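Local atomic coordinates of nitrilotriacetate monooxygenase (Burkholderia pseudomallei, PDB entry 3SDO), a protein that probably acts as a flavin-dependent monooxygenase of the bacterial luciferase-like family, using FMN and molecular oxygen to oxidise its substrate. Residues S81-S84 with A85-V88; R384-E388 with G389-G393. All blocks are in the same frame, centred on the assembly; numbering follows the deposited sequence.

Interaction 1: residues S81-S84 with A85-V88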
loop_
_atom_site.group_PDB
_atom_site.type_symbol
_atom_site.label_atom_id
_atom_site.label_comp_id
_atom_site.label_asym_id
_atom_site.label_seq_id
_atom_site.Cartn_x
_atom_site.Cartn_y
_atom_site.Cartn_z
ATOM N N SER A 81 -0.904 -1.084 0.796
ATOM C CA SER A 81 -1.144 -1.616 2.128
ATOM C C SER A 81 -2.250 -2.684 2.119
ATOM O O SER A 81 -2.072 -3.772 2.665
ATOM C CB SER A 81 -1.499 -0.518 3.145
ATOM O OG SER A 81 -2.577 0.307 2.716
ATOM N N LEU A 82 -3.392 -2.376 1.511
ATOM C CA LEU A 82 -4.511 -3.329 1.518
ATOM C C LEU A 82 -4.131 -4.638 0.816
ATOM O O LEU A 82 -4.379 -5.732 1.335
ATOM C CB LEU A 82 -5.773 -2.701 0.884
ATOM C CG LEU A 82 -7.008 -3.618 0.742
ATOM C CD1 LEU A 82 -7.514 -4.172 2.063
ATOM C CD2 LEU A 82 -8.136 -2.875 0.002
ATOM N N LEU A 83 -3.514 -4.529 -0.355
ATOM C CA LEU A 83 -3.203 -5.709 -1.148
ATOM C C LEU A 83 -2.124 -6.579 -0.486
ATOM O O LEU A 83 -2.166 -7.814 -0.577
ATOM C CB LEU A 83 -2.787 -5.287 -2.557
ATOM C CG LEU A 83 -3.965 -4.813 -3.426
ATOM C CD1 LEU A 83 -3.433 -4.242 -4.754
ATOM C CD2 LEU A 83 -4.985 -5.932 -3.696
ATOM N N SER A 84 -1.205 -5.934 0.227
ATOM C CA SER A 84 -0.111 -6.633 0.883
ATOM C C SER A 84 -0.651 -7.449 2.072
ATOM O O SER A 84 -0.269 -8.593 2.279
ATOM C CB SER A 84 0.950 -5.626 1.348
ATOM O OG SER A 84 1.587 -4.977 0.250
ATOM N N ALA A 85 -1.567 -6.846 2.834
ATOM C CA ALA A 85 -2.274 -7.544 3.912
ATOM C C ALA A 85 -3.140 -8.716 3.355
ATOM O O ALA A 85 -3.128 -9.803 3.904
ATOM C CB ALA A 85 -3.126 -6.527 4.736
ATOM N N LEU A 86 -3.863 -8.487 2.258
ATOM C CA LEU A 86 -4.689 -9.522 1.638
ATOM C C LEU A 86 -3.848 -10.701 1.100
ATOM O O LEU A 86 -4.277 -11.864 1.187
ATOM C CB LEU A 86 -5.553 -8.949 0.487
ATOM C CG LEU A 86 -6.725 -8.048 0.909
ATOM C CD1 LEU A 86 -7.430 -7.532 -0.306
ATOM C CD2 LEU A 86 -7.694 -8.789 1.820
ATOM N N ALA A 87 -2.658 -10.396 0.581
ATOM C CA ALA A 87 -1.760 -11.399 -0.023
ATOM C C ALA A 87 -1.510 -12.559 0.930
ATOM O O ALA A 87 -1.521 -13.729 0.559
ATOM C CB ALA A 87 -0.425 -10.746 -0.374
ATOM N N VAL A 88 -1.323 -12.195 2.192
ATOM C CA VAL A 88 -0.861 -13.095 3.214
ATOM C C VAL A 88 -2.033 -13.935 3.808
ATOM O O VAL A 88 -1.831 -14.964 4.475
ATOM C CB VAL A 88 -0.059 -12.178 4.223
ATOM C CG1 VAL A 88 -0.558 -12.287 5.614
ATOM C CG2 VAL A 88 1.427 -12.354 4.009
#
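Helix 79-88 of the TIM-barrel fold supplies both halves of this contact, with L82 and L86 one turn apart on the same face. L86 lays CD1 and CG against L82: CD1 comes within 4.1 Å of L82 CG, and the two side chains cross at a slant. Here the first torsions differ. L82 swings CG opposite its own backbone N (chi1 176°), while L86 has CG opposite its carbonyl carbon (chi1 -72°), which also brings L86 CG to 3.3 Å from L82 O. L83 adds a looser touch from its CD2 branch to L86 CD1.

Three i to i+4 backbone bonds link the two turns: A85 N to S81 O at 3.1 Å, L86 N to L82 O at 3.0 Å, and A87 N to L83 O at 2.9 Å. The last is the most bent at the hydrogen, 142°. A87 turns its methyl back over the preceding turn, with CB 3.4 Å from both L83 O and S84 O.

In the barrel this helix lies between strands 56-59 and 94-100 in the chain, and its leucines are sandwiched: L82 reaches I59 and, on helix 39-51, F39 and Y42, whereas L83 meets I59, L95 and L116. On the side turned to the second subunit S81 OG bonds to S115 OG of that subunit and to E78 of its own chain, S84 OG folds back onto I80 O, and S81 and S84 pack against S84 and S81 of that subunit, respectively.

Interaction 2: residues R384-E388 with G389-G393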
loop_
_atom_site.group_PDB
_atom_site.type_symbol
_atom_site.label_atom_id
_atom_site.label_comp_id
_atom_site.label_asym_id
_atom_site.label_seq_id
_atom_site.Cartn_x
_atom_site.Cartn_y
_atom_site.Cartn_z
ATOM N N ARG A 384 -22.178 -14.895 -25.032
ATOM C CA ARG A 384 -22.352 -14.126 -26.260
ATOM C C ARG A 384 -21.242 -13.080 -26.426
ATOM O O ARG A 384 -20.649 -12.963 -27.516
ATOM C CB ARG A 384 -23.722 -13.444 -26.286
ATOM C CG ARG A 384 -23.947 -12.583 -27.521
ATOM C CD ARG A 384 -25.370 -12.082 -27.628
ATOM N NE ARG A 384 -25.534 -10.837 -26.901
ATOM C CZ ARG A 384 -25.422 -9.615 -27.416
ATOM N NH1 ARG A 384 -25.115 -9.441 -28.696
ATOM N NH2 ARG A 384 -25.613 -8.547 -26.630
ATOM N N TRP A 385 -20.956 -12.329 -25.357
ATOM C CA TRP A 385 -19.907 -11.294 -25.419
ATOM C C TRP A 385 -18.547 -11.896 -25.778
ATOM O O TRP A 385 -17.789 -11.315 -26.547
ATOM C CB TRP A 385 -19.789 -10.532 -24.086
ATOM C CG TRP A 385 -20.847 -9.480 -23.896
ATOM C CD1 TRP A 385 -22.188 -9.635 -24.068
ATOM C CD2 TRP A 385 -20.650 -8.119 -23.504
ATOM N NE1 TRP A 385 -22.844 -8.465 -23.817
ATOM C CE2 TRP A 385 -21.924 -7.506 -23.473
ATOM C CE3 TRP A 385 -19.525 -7.355 -23.162
ATOM C CZ2 TRP A 385 -22.106 -6.172 -23.110
ATOM C CZ3 TRP A 385 -19.709 -6.017 -22.813
ATOM C CH2 TRP A 385 -20.996 -5.444 -22.782
ATOM N N VAL A 386 -18.261 -13.066 -25.240
ATOM C CA VAL A 386 -16.979 -13.755 -25.500
ATOM C C VAL A 386 -16.962 -14.388 -26.905
ATOM O O VAL A 386 -16.013 -14.177 -27.661
ATOM C CB VAL A 386 -16.665 -14.778 -24.391
ATOM C CG1 VAL A 386 -15.435 -15.635 -24.741
ATOM C CG2 VAL A 386 -16.412 -14.027 -23.079
ATOM N N ASP A 387 -18.026 -15.095 -27.275
ATOM C CA ASP A 387 -18.131 -15.684 -28.622
ATOM C C ASP A 387 -17.970 -14.644 -29.722
ATOM O O ASP A 387 -17.357 -14.921 -30.751
ATOM C CB ASP A 387 -19.505 -16.320 -28.855
ATOM C CG ASP A 387 -19.649 -17.687 -28.232
ATOM O OD1 ASP A 387 -18.670 -18.261 -27.705
ATOM O OD2 ASP A 387 -20.784 -18.179 -28.302
ATOM N N GLU A 388 -18.543 -13.456 -29.506
ATOM C CA GLU A 388 -18.671 -12.483 -30.579
ATOM C C GLU A 388 -17.593 -11.420 -30.546
ATOM O O GLU A 388 -17.656 -10.454 -31.304
ATOM C CB GLU A 388 -20.084 -11.865 -30.559
ATOM C CG GLU A 388 -21.198 -12.888 -30.788
ATOM C CD GLU A 388 -20.996 -13.692 -32.076
ATOM O OE1 GLU A 388 -20.784 -13.033 -33.103
ATOM O OE2 GLU A 388 -21.062 -14.951 -32.044
ATOM N N GLY A 389 -16.601 -11.581 -29.681
ATOM C CA GLY A 389 -15.427 -10.693 -29.694
ATOM C C GLY A 389 -15.575 -9.373 -28.960
ATOM O O GLY A 389 -15.034 -8.361 -29.398
ATOM N N ALA A 390 -16.301 -9.361 -27.848
ATOM C CA ALA A 390 -16.375 -8.162 -27.006
ATOM C C ALA A 390 -15.591 -8.329 -25.711
ATOM O O ALA A 390 -15.391 -7.351 -24.985
ATOM C CB ALA A 390 -17.809 -7.815 -26.680
ATOM N N ALA A 391 -15.147 -9.548 -25.418
ATOM C CA ALA A 391 -14.518 -9.829 -24.119
ATOM C C ALA A 391 -13.667 -11.101 -24.176
ATOM O O ALA A 391 -13.991 -12.019 -24.902
ATOM C CB ALA A 391 -15.589 -9.948 -23.049
ATOM N N ASP A 392 -12.555 -11.106 -23.446
ATOM C CA ASP A 392 -11.765 -12.310 -23.151
ATOM C C ASP A 392 -12.071 -12.799 -21.732
ATOM O O ASP A 392 -11.613 -13.861 -21.293
ATOM C CB ASP A 392 -10.265 -12.008 -23.225
ATOM C CG ASP A 392 -9.814 -11.606 -24.618
ATOM O OD1 ASP A 392 -10.297 -12.222 -25.571
ATOM O OD2 ASP A 392 -8.986 -10.662 -24.751
ATOM N N GLY A 393 -12.800 -11.969 -21.006
ATOM C CA GLY A 393 -13.099 -12.163 -19.604
ATOM C C GLY A 393 -13.860 -10.946 -19.139
ATOM O O GLY A 393 -14.150 -10.060 -19.953
HETATM O O HOH W 1 -13.266 -13.457 -27.203
#
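With chi1 at -79°, W385 places CG opposite its own carbonyl carbon, and the six-membered side of the indole reaches A390: CE3 stands 3.9 Å from A390 CB, the methyl approaching the ring obliquely. V386 has CG2 in the corresponding position and CG1 opposite the backbone N (chi1 172°). Its CG2 branch therefore reaches the A391 methyl at 4.2 Å, and both branches also lie near A391 O.

The backbone does the tighter joining. W385 O accepts a hydrogen bond from A390 N at 2.8 Å, with the donor nearly in line with the carbonyl bond, while G389 N gives V386 O a weak bond of 3.3 Å. V386 O is gripped a second time by a water that donates to it and, at 2.8 Å, to A391 O, bridging the helix end to the chain that leaves it. V386 CA also directs its C-H at A391 O, 3.5 Å away.

Around the turn, W385 is buried among aromatic rings: F371 and F243 meet it edge-to-face, and its NE1 bonds to E381. A390 packs on F243 and A246 of helix 243-259, and A391 on P271. Past the turn, the D392 carboxylate has a salt bridge to K254 and hydrogen bonds to Y250 and the backbone N of V269.

G389 takes positive phi (83°). Together the A390-to-W385 and G389-to-V386 bonds make it the C-prime residue of a Schellman motif, which ends helix 375-387 and turns the chain toward barrel strand 393-396.

How the interactions relate
Interaction 1 lies within helix 79-88 and interaction 2 at the end of helix 375-387, both around the parallel barrel sheet but on opposite sides of the chain's centre: their centres are 31 Å apart, their nearest atoms about 19 Å, and they do not touch. The sheet still relates them, since strand 11-15 pairs with both 56-59, packed under interaction 1, and 393-396, which begins at the last residue of interaction 2. Interaction 1 is the one nearer the predicted FMN site, with the side chains of L82 and L83 each about 8 Å from those of D61 and T98, respectively, and it faces the second subunit, which does not touch interaction 2.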